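Long-range contacts in diaminopropionate ammonia-lyase (PDB 4D9I), which catalyses the pyridoxal phosphate-dependent alpha,beta-elimination of both L- and D-diaminopropionate to pyruvate and ammonia: residues D189-T200 against G292-E300; N55-L63 against L347-R356. All blocks are in the same frame, centred on the assembly; numbering follows the deposited sequence.

Interaction 1: residues D189-T200 against G292-E300; sequences DTAWEGYTKIPT and GEPNPLGWE
The apolar part of this contact is the isobutyl group of Leu297 set against Ala191, Pro199 and Thr200. Its CD1 does most of the touching, lying 3.8 Å from both Ala191 CB and Pro199 CB; the leucine crosses the proline and Thr200 at about a right angle. The Ala191 methyl points toward the other segment, hemmed in by Asn295 OD1, Pro296 CD and Leu297 CD1, leaving little room for a larger side chain. Thr200 can face a leucine because its OG1 donates to O of Thr196, just ahead of the helix, at 2.7 Å.

No direct hydrogen bond joins the segments. Thr190 OG1, swung anti to its own N (chi1 -162°), sits 3.2 Å from Asn295 CB and shares a water with Glu293 O. Asn295 is the N-cap of helix 296-305: its OD1 accepts from Leu297 N at 2.9 Å, with the donor above the carbonyl plane, while ND2 is buried without a partner. With an alanine here, the amide of Leu297 would probably lose its cap and a gap would open beside Thr190 and Ala191.

Loop 189-196 and the first turn of helix 197-206 thus pack on the capped start of helix 296-305, with Val233 and Met203 beside Asn295.

Interaction 2: residues N55-L63 against L347-R356; sequences NLFGVKKIL and LAAVHYHPQR
Leu56 meets His351 in two ways. Its CG, anti to the backbone N (chi1 -177°), packs 3.8 Å from NE2 at the outer end of the imidazole, and its carbonyl O approaches CE1 of the same ring at 3.2 Å. Trp390 of the second subunit packs on both Leu56 and Tyr352, so this corner also faces the dimer partner.

Phe57 carries most of the contact. CB of His351 stands over the face of the phenyl ring, 4.0 Å from its centroid, in a CH-pi contact. The imidazole lies beside it, nearly parallel (28°) but displaced, with the ring centroids 4.8 Å apart; Phe57 CD1 lies 3.4 Å from His351 CG. Farther out, Phe57 CE2 meets Leu347 CB, and CZ lies 3.8 Å from Ala348 CB. The alanine's small methyl lets the ring come close to the helix backbone.

Gly58 has positive phi and closes helix 51-57 with a Schellman motif. A side chain here would point toward Arg356, whose NH2 lies nearby. Beyond the turn, Ile62 sends CD1 tip to tip against Leu347 CD1 at 4.0 Å, a fitting pair of branched hydrocarbons where helix 338-352 lies on strands 61-66 and 370-375 of the larger mixed sheet in this fold type II, tryptophan synthase beta-like enzyme.

Chemically, the two segments meet through aromatic and aliphatic packing, without a hydrogen bond between them. Arg356 NH2 comes close to Phe57 O but at a poor angle; it donates instead to His351 ND1 at 3.3 Å, in the imidazole plane. That bond helps to hold the turn of the ring lying against Phe57 and, since ND1 accepts, is likely to disfavour a doubly protonated histidine beside the cationic guanidinium.

In the fold
Interactions 1 and 2 lie on opposite sides of the chain's centre, with nearest atoms about 21 Å apart, and share no helix or strand. Both are partly buried, but interaction 2 is farther from the centre of the chain and borders the second subunit, whereas no other subunit touches the segments of interaction 1. The first sets a loop and helix start against a capped helix start, and its polar groups serve a cap and a bridging water; the side chain of Asp189 is about 7 Å from that of Asp120, the proposed proton acceptor for the L-isomer. The second, away from the annotated sites, packs aliphatic groups and one imidazole round a phenylalanine ring.

Interaction 1: residues D189-T200 against G292-E300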
loop_
_atom_site.group_PDB
_atom_site.type_symbol
_atom_site.label_atom_id
_atom_site.label_comp_id
_atom_site.label_asym_id
_atom_site.label_seq_id
_atom_site.Cartn_x
_atom_site.Cartn_y
_atom_site.Cartn_z
ATOM N N ASP B 189 -16.160 1.736 28.303
ATOM C CA ASP B 189 -16.939 2.214 27.167
ATOM C C ASP B 189 -18.137 1.333 26.836
ATOM O O ASP B 189 -18.635 1.333 25.727
ATOM C CB ASP B 189 -16.035 2.413 25.941
ATOM C CG ASP B 189 -15.276 1.137 25.532
ATOM O OD1 ASP B 189 -15.007 0.251 26.388
ATOM O OD2 ASP B 189 -14.896 1.068 24.339
ATOM N N THR B 190 -18.610 0.576 27.806
ATOM C CA THR B 190 -19.851 -0.137 27.645
ATOM C C THR B 190 -20.687 0.080 28.905
ATOM O O THR B 190 -20.172 0.561 29.910
ATOM C CB THR B 190 -19.617 -1.627 27.369
ATOM O OG1 THR B 190 -20.809 -2.194 26.799
ATOM C CG2 THR B 190 -19.209 -2.373 28.647
ATOM N N ALA B 191 -21.968 -0.270 28.832
ATOM C CA ALA B 191 -22.889 -0.096 29.943
ATOM C C ALA B 191 -23.344 -1.450 30.470
ATOM O O ALA B 191 -23.264 -2.447 29.767
ATOM C CB ALA B 191 -24.084 0.732 29.504
ATOM N N TRP B 192 -23.784 -1.466 31.727
ATOM C CA TRP B 192 -24.539 -2.575 32.300
ATOM C C TRP B 192 -25.442 -2.007 33.366
ATOM O O TRP B 192 -25.478 -0.785 33.558
ATOM C CB TRP B 192 -23.610 -3.651 32.856
ATOM C CG TRP B 192 -22.560 -3.154 33.830
ATOM C CD1 TRP B 192 -22.656 -3.085 35.220
ATOM C CD2 TRP B 192 -21.201 -2.651 33.514
ATOM N NE1 TRP B 192 -21.497 -2.586 35.765
ATOM C CE2 TRP B 192 -20.584 -2.309 34.801
ATOM C CE3 TRP B 192 -20.467 -2.459 32.335
ATOM C CZ2 TRP B 192 -19.299 -1.794 34.887
ATOM C CZ3 TRP B 192 -19.170 -1.940 32.432
ATOM C CH2 TRP B 192 -18.599 -1.615 33.680
ATOM N N GLU B 193 -26.183 -2.864 34.068
ATOM C CA GLU B 193 -27.089 -2.384 35.109
ATOM C C GLU B 193 -26.298 -1.747 36.229
ATOM O O GLU B 193 -25.384 -2.361 36.793
ATOM C CB GLU B 193 -27.974 -3.507 35.649
ATOM C CG GLU B 193 -29.162 -3.813 34.756
ATOM C CD GLU B 193 -30.217 -4.663 35.435
ATOM O OE1 GLU B 193 -30.351 -4.620 36.680
ATOM O OE2 GLU B 193 -30.932 -5.375 34.704
ATOM N N GLY B 194 -26.645 -0.504 36.541
ATOM C CA GLY B 194 -25.948 0.240 37.578
ATOM C C GLY B 194 -24.809 1.092 37.042
ATOM O O GLY B 194 -24.213 1.879 37.790
ATOM N N TYR B 195 -24.515 0.950 35.751
ATOM C CA TYR B 195 -23.412 1.670 35.119
ATOM C C TYR B 195 -23.810 2.188 33.748
ATOM O O TYR B 195 -23.693 1.466 32.759
ATOM C CB TYR B 195 -22.193 0.747 34.982
ATOM C CG TYR B 195 -20.895 1.438 34.593
ATOM C CD1 TYR B 195 -20.459 1.464 33.262
ATOM C CD2 TYR B 195 -20.097 2.049 35.566
ATOM C CE1 TYR B 195 -19.271 2.088 32.918
ATOM C CE2 TYR B 195 -18.911 2.676 35.237
ATOM C CZ TYR B 195 -18.504 2.701 33.908
ATOM O OH TYR B 195 -17.333 3.320 33.590
ATOM N N THR B 196 -24.291 3.426 33.669
ATOM C CA THR B 196 -24.653 3.990 32.356
ATOM C C THR B 196 -24.258 5.463 32.156
ATOM O O THR B 196 -24.271 5.952 31.028
ATOM C CB THR B 196 -26.156 3.903 32.063
ATOM O OG1 THR B 196 -26.846 4.705 33.012
ATOM C CG2 THR B 196 -26.683 2.463 32.078
ATOM N N LYS B 197 -23.937 6.166 33.243
ATOM C CA LYS B 197 -23.593 7.587 33.161
ATOM C C LYS B 197 -22.329 7.821 32.319
ATOM O O LYS B 197 -22.320 8.635 31.390
ATOM C CB LYS B 197 -23.423 8.145 34.565
ATOM C CG LYS B 197 -23.206 9.654 34.652
ATOM C CD LYS B 197 -23.045 10.087 36.106
ATOM C CE LYS B 197 -21.637 9.751 36.601
ATOM N NZ LYS B 197 -21.415 10.196 38.011
ATOM N N ILE B 198 -21.274 7.088 32.659
ATOM C CA ILE B 198 -19.989 7.204 31.981
ATOM C C ILE B 198 -20.064 6.784 30.494
ATOM O O ILE B 198 -19.702 7.571 29.628
ATOM C CB ILE B 198 -18.848 6.519 32.793
ATOM C CG1 ILE B 198 -18.552 7.341 34.054
ATOM C CG2 ILE B 198 -17.583 6.339 31.931
ATOM C CD1 ILE B 198 -17.937 6.564 35.209
ATOM N N PRO B 199 -20.578 5.570 30.179
ATOM C CA PRO B 199 -20.709 5.219 28.740
ATOM C C PRO B 199 -21.610 6.152 27.913
ATOM O O PRO B 199 -21.391 6.312 26.730
ATOM C CB PRO B 199 -21.332 3.811 28.757
ATOM C CG PRO B 199 -21.712 3.535 30.149
ATOM C CD PRO B 199 -20.924 4.436 31.053
ATOM N N THR B 200 -22.632 6.744 28.527
ATOM C CA THR B 200 -23.401 7.784 27.861
ATOM C C THR B 200 -22.493 8.955 27.451
ATOM O O THR B 200 -22.527 9.393 26.289
ATOM C CB THR B 200 -24.570 8.263 28.752
ATOM O OG1 THR B 200 -25.464 7.162 28.977
ATOM C CG2 THR B 200 -25.343 9.398 28.084
ATOM N N GLY B 292 -18.556 -8.870 24.447
ATOM C CA GLY B 292 -19.127 -9.892 25.323
ATOM C C GLY B 292 -20.624 -9.915 25.071
ATOM O O GLY B 292 -21.181 -10.897 24.571
ATOM N N GLU B 293 -21.261 -8.800 25.406
ATOM C CA GLU B 293 -22.681 -8.578 25.191
ATOM C C GLU B 293 -22.718 -7.210 24.534
ATOM O O GLU B 293 -21.801 -6.414 24.749
ATOM C CB GLU B 293 -23.402 -8.533 26.548
ATOM C CG GLU B 293 -24.813 -9.101 26.551
ATOM C CD GLU B 293 -25.408 -9.177 27.946
ATOM N N PRO B 294 -23.758 -6.922 23.727
ATOM C CA PRO B 294 -23.842 -5.546 23.224
ATOM C C PRO B 294 -24.023 -4.518 24.357
ATOM O O PRO B 294 -24.653 -4.806 25.375
ATOM C CB PRO B 294 -25.081 -5.564 22.319
ATOM C CG PRO B 294 -25.348 -7.003 22.028
ATOM C CD PRO B 294 -24.855 -7.769 23.222
ATOM N N ASN B 295 -23.439 -3.339 24.171
ATOM C CA ASN B 295 -23.701 -2.181 25.019
ATOM C C ASN B 295 -25.199 -1.849 24.902
ATOM O O ASN B 295 -25.657 -1.503 23.818
ATOM C CB ASN B 295 -22.814 -1.022 24.529
ATOM C CG ASN B 295 -23.102 0.312 25.208
ATOM O OD1 ASN B 295 -24.044 0.466 25.973
ATOM N ND2 ASN B 295 -22.261 1.304 24.905
ATOM N N PRO B 296 -25.962 -1.967 26.005
ATOM C CA PRO B 296 -27.413 -1.693 25.935
ATOM C C PRO B 296 -27.757 -0.291 25.417
ATOM O O PRO B 296 -28.781 -0.118 24.747
ATOM C CB PRO B 296 -27.894 -1.846 27.391
ATOM C CG PRO B 296 -26.814 -2.580 28.100
ATOM C CD PRO B 296 -25.526 -2.349 27.362
ATOM N N LEU B 297 -26.918 0.699 25.735
ATOM C CA LEU B 297 -27.138 2.064 25.250
ATOM C C LEU B 297 -27.023 2.125 23.724
ATOM O O LEU B 297 -27.839 2.768 23.055
ATOM C CB LEU B 297 -26.180 3.054 25.910
ATOM C CG LEU B 297 -26.295 3.265 27.422
ATOM C CD1 LEU B 297 -25.072 4.010 27.934
ATOM C CD2 LEU B 297 -27.568 3.999 27.816
ATOM N N GLY B 298 -26.023 1.427 23.187
ATOM C CA GLY B 298 -25.818 1.359 21.762
ATOM C C GLY B 298 -26.837 0.479 21.061
ATOM O O GLY B 298 -27.328 0.832 19.994
ATOM N N TRP B 299 -27.163 -0.654 21.681
ATOM C CA TRP B 299 -28.039 -1.647 21.079
ATOM C C TRP B 299 -29.401 -1.071 20.804
ATOM O O TRP B 299 -30.021 -1.378 19.786
ATOM C CB TRP B 299 -28.172 -2.862 21.997
ATOM C CG TRP B 299 -29.286 -3.778 21.574
ATOM C CD1 TRP B 299 -30.395 -4.172 22.318
ATOM C CD2 TRP B 299 -29.453 -4.419 20.259
ATOM N NE1 TRP B 299 -31.207 -5.004 21.581
ATOM C CE2 TRP B 299 -30.702 -5.189 20.335
ATOM C CE3 TRP B 299 -28.708 -4.434 19.061
ATOM C CZ2 TRP B 299 -31.172 -5.937 19.265
ATOM C CZ3 TRP B 299 -29.201 -5.196 17.982
ATOM C CH2 TRP B 299 -30.407 -5.927 18.087
ATOM N N GLU B 300 -29.861 -0.222 21.714
ATOM C CA GLU B 300 -31.144 0.458 21.583
ATOM C C GLU B 300 -31.209 1.253 20.275
ATOM O O GLU B 300 -32.175 1.126 19.515
ATOM C CB GLU B 300 -31.389 1.360 22.805
ATOM C CG GLU B 300 -32.708 2.119 22.780
ATOM C CD GLU B 300 -33.937 1.246 23.037
ATOM O OE1 GLU B 300 -33.828 0.202 23.728
ATOM O OE2 GLU B 300 -35.036 1.622 22.559
HETATM O O HOH W 1 -21.331 -4.621 26.724
#

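Interaction 2: residues N55-L63 against L347-R356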
loop_
_atom_site.group_PDB
_atom_site.type_symbol
_atom_site.label_atom_id
_atom_site.label_comp_id
_atom_site.label_asym_id
_atom_site.label_seq_id
_atom_site.Cartn_x
_atom_site.Cartn_y
_atom_site.Cartn_z
ATOM N N ASN B 55 -15.389 5.002 -8.297
ATOM C CA ASN B 55 -15.596 4.663 -9.710
ATOM C C ASN B 55 -15.389 3.155 -9.974
ATOM O O ASN B 55 -16.245 2.500 -10.563
ATOM C CB ASN B 55 -14.669 5.515 -10.576
ATOM C CG ASN B 55 -14.811 5.233 -12.058
ATOM O OD1 ASN B 55 -15.891 5.332 -12.620
ATOM N ND2 ASN B 55 -13.706 4.893 -12.705
ATOM N N LEU B 56 -14.272 2.604 -9.499
ATOM C CA LEU B 56 -14.023 1.161 -9.621
ATOM C C LEU B 56 -15.138 0.290 -9.003
ATOM O O LEU B 56 -15.530 -0.721 -9.582
ATOM C CB LEU B 56 -12.683 0.786 -8.972
ATOM C CG LEU B 56 -12.254 -0.689 -9.086
ATOM C CD1 LEU B 56 -11.950 -1.128 -10.535
ATOM C CD2 LEU B 56 -11.040 -0.916 -8.208
ATOM N N PHE B 57 -15.647 0.695 -7.839
ATOM C CA PHE B 57 -16.635 -0.103 -7.132
ATOM C C PHE B 57 -18.040 0.167 -7.620
ATOM O O PHE B 57 -18.971 -0.483 -7.163
ATOM C CB PHE B 57 -16.588 0.159 -5.609
ATOM C CG PHE B 57 -15.405 -0.449 -4.916
ATOM C CD1 PHE B 57 -14.436 -1.156 -5.618
ATOM C CD2 PHE B 57 -15.233 -0.272 -3.545
ATOM C CE1 PHE B 57 -13.337 -1.698 -4.964
ATOM C CE2 PHE B 57 -14.135 -0.811 -2.899
ATOM C CZ PHE B 57 -13.187 -1.521 -3.611
ATOM N N GLY B 58 -18.202 1.136 -8.512
ATOM C CA GLY B 58 -19.515 1.404 -9.087
ATOM C C GLY B 58 -20.458 2.164 -8.165
ATOM O O GLY B 58 -21.677 2.015 -8.262
ATOM N N VAL B 59 -19.913 2.967 -7.258
ATOM C CA VAL B 59 -20.765 3.907 -6.496
ATOM C C VAL B 59 -20.365 5.346 -6.831
ATOM O O VAL B 59 -19.394 5.550 -7.560
ATOM C CB VAL B 59 -20.739 3.632 -4.980
ATOM C CG1 VAL B 59 -21.369 2.263 -4.688
ATOM C CG2 VAL B 59 -19.319 3.750 -4.414
ATOM N N LYS B 60 -21.103 6.329 -6.310
ATOM C CA LYS B 60 -20.831 7.747 -6.617
ATOM C C LYS B 60 -19.604 8.252 -5.827
ATOM O O LYS B 60 -18.692 8.833 -6.398
ATOM C CB LYS B 60 -22.060 8.625 -6.318
ATOM C CG LYS B 60 -21.953 10.070 -6.812
ATOM C CD LYS B 60 -23.291 10.821 -6.676
ATOM C CE LYS B 60 -23.297 12.138 -7.450
ATOM N N LYS B 61 -19.611 8.035 -4.515
ATOM C CA LYS B 61 -18.558 8.516 -3.630
ATOM C C LYS B 61 -18.286 7.551 -2.507
ATOM O O LYS B 61 -19.185 6.837 -2.042
ATOM C CB LYS B 61 -18.896 9.903 -3.057
ATOM C CG LYS B 61 -18.708 11.043 -4.074
ATOM C CD LYS B 61 -17.778 12.107 -3.506
ATOM C CE LYS B 61 -17.061 12.906 -4.589
ATOM N NZ LYS B 61 -15.811 13.480 -4.002
ATOM N N ILE B 62 -17.020 7.506 -2.091
ATOM C CA ILE B 62 -16.624 6.780 -0.902
ATOM C C ILE B 62 -15.800 7.783 -0.082
ATOM O O ILE B 62 -14.773 8.273 -0.565
ATOM C CB ILE B 62 -15.817 5.507 -1.228
ATOM C CG1 ILE B 62 -16.668 4.491 -2.024
ATOM C CG2 ILE B 62 -15.262 4.846 0.036
ATOM C CD1 ILE B 62 -15.875 3.250 -2.463
ATOM N N LEU B 63 -16.280 8.091 1.126
ATOM C CA LEU B 63 -15.699 9.120 1.972
ATOM C C LEU B 63 -15.236 8.447 3.245
ATOM O O LEU B 63 -16.040 7.774 3.914
ATOM C CB LEU B 63 -16.723 10.205 2.296
ATOM C CG LEU B 63 -17.402 10.859 1.082
ATOM C CD1 LEU B 63 -18.584 11.683 1.547
ATOM C CD2 LEU B 63 -16.402 11.695 0.287
ATOM N N LEU B 347 -16.805 -3.214 1.382
ATOM C CA LEU B 347 -17.047 -2.712 0.027
ATOM C C LEU B 347 -16.123 -3.393 -0.972
ATOM O O LEU B 347 -16.534 -3.733 -2.091
ATOM C CB LEU B 347 -16.860 -1.194 -0.046
ATOM C CG LEU B 347 -17.765 -0.313 0.816
ATOM C CD1 LEU B 347 -17.482 1.159 0.540
ATOM C CD2 LEU B 347 -19.209 -0.628 0.506
ATOM N N ALA B 348 -14.874 -3.595 -0.576
ATOM C CA ALA B 348 -13.895 -4.229 -1.459
ATOM C C ALA B 348 -14.248 -5.716 -1.666
ATOM O O ALA B 348 -14.131 -6.225 -2.787
ATOM C CB ALA B 348 -12.492 -4.087 -0.887
ATOM N N ALA B 349 -14.687 -6.392 -0.592
ATOM C CA ALA B 349 -15.072 -7.804 -0.671
ATOM C C ALA B 349 -16.278 -7.990 -1.586
ATOM O O ALA B 349 -16.383 -8.991 -2.300
ATOM C CB ALA B 349 -15.381 -8.358 0.718
ATOM N N VAL B 350 -17.203 -7.041 -1.519
ATOM C CA VAL B 350 -18.395 -7.054 -2.368
ATOM C C VAL B 350 -17.952 -6.899 -3.825
ATOM O O VAL B 350 -18.407 -7.628 -4.701
ATOM C CB VAL B 350 -19.359 -5.910 -1.989
ATOM C CG1 VAL B 350 -20.359 -5.637 -3.118
ATOM C CG2 VAL B 350 -20.083 -6.212 -0.668
ATOM N N HIS B 351 -17.059 -5.942 -4.065
ATOM C CA HIS B 351 -16.626 -5.647 -5.418
ATOM C C HIS B 351 -16.076 -6.865 -6.126
ATOM O O HIS B 351 -16.412 -7.118 -7.264
ATOM C CB HIS B 351 -15.596 -4.529 -5.430
ATOM C CG HIS B 351 -14.989 -4.309 -6.787
ATOM N ND1 HIS B 351 -15.691 -3.796 -7.814
ATOM C CD2 HIS B 351 -13.714 -4.576 -7.273
ATOM C CE1 HIS B 351 -14.908 -3.757 -8.919
ATOM N NE2 HIS B 351 -13.695 -4.220 -8.585
ATOM N N TYR B 352 -15.244 -7.641 -5.437
ATOM C CA TYR B 352 -14.589 -8.781 -6.071
ATOM C C TYR B 352 -15.358 -10.105 -6.002
ATOM O O TYR B 352 -14.964 -11.086 -6.634
ATOM C CB TYR B 352 -13.187 -8.945 -5.492
ATOM C CG TYR B 352 -12.223 -7.851 -5.907
ATOM C CD1 TYR B 352 -11.733 -7.799 -7.220
ATOM C CD2 TYR B 352 -11.783 -6.880 -4.995
ATOM C CE1 TYR B 352 -10.835 -6.823 -7.618
ATOM C CE2 TYR B 352 -10.873 -5.879 -5.390
ATOM C CZ TYR B 352 -10.406 -5.868 -6.705
ATOM O OH TYR B 352 -9.512 -4.910 -7.141
ATOM N N HIS B 353 -16.444 -10.121 -5.222
ATOM C CA HIS B 353 -17.303 -11.297 -5.036
ATOM C C HIS B 353 -17.995 -11.701 -6.326
ATOM O O HIS B 353 -18.450 -10.836 -7.076
ATOM C CB HIS B 353 -18.343 -10.972 -3.957
ATOM C CG HIS B 353 -18.952 -12.182 -3.289
ATOM N ND1 HIS B 353 -19.827 -12.999 -3.918
ATOM C CD2 HIS B 353 -18.814 -12.679 -1.991
ATOM C CE1 HIS B 353 -20.221 -13.970 -3.070
ATOM N NE2 HIS B 353 -19.592 -13.780 -1.897
ATOM N N PRO B 354 -18.117 -13.027 -6.592
ATOM C CA PRO B 354 -18.898 -13.453 -7.759
ATOM C C PRO B 354 -20.363 -12.979 -7.716
ATOM O O PRO B 354 -20.965 -12.781 -8.772
ATOM C CB PRO B 354 -18.818 -14.989 -7.736
ATOM C CG PRO B 354 -18.138 -15.375 -6.475
ATOM C CD PRO B 354 -17.500 -14.157 -5.872
ATOM N N GLN B 355 -20.916 -12.761 -6.527
ATOM C CA GLN B 355 -22.303 -12.318 -6.423
ATOM C C GLN B 355 -22.373 -10.815 -6.218
ATOM O O GLN B 355 -23.306 -10.308 -5.599
ATOM C CB GLN B 355 -23.055 -13.082 -5.324
ATOM C CG GLN B 355 -23.317 -14.547 -5.693
ATOM C CD GLN B 355 -23.857 -15.370 -4.528
ATOM O OE1 GLN B 355 -24.930 -15.963 -4.618
ATOM N NE2 GLN B 355 -23.110 -15.408 -3.431
ATOM N N ARG B 356 -21.387 -10.116 -6.769
ATOM C CA ARG B 356 -21.279 -8.665 -6.638
ATOM C C ARG B 356 -22.618 -7.961 -6.891
ATOM O O ARG B 356 -23.026 -7.114 -6.089
ATOM C CB ARG B 356 -20.197 -8.145 -7.580
ATOM C CG ARG B 356 -20.029 -6.639 -7.637
ATOM C CD ARG B 356 -19.326 -6.262 -8.949
ATOM N NE ARG B 356 -18.665 -4.959 -8.836
ATOM C CZ ARG B 356 -19.097 -3.839 -9.409
ATOM N NH1 ARG B 356 -20.193 -3.848 -10.157
ATOM N NH2 ARG B 356 -18.403 -2.715 -9.260
#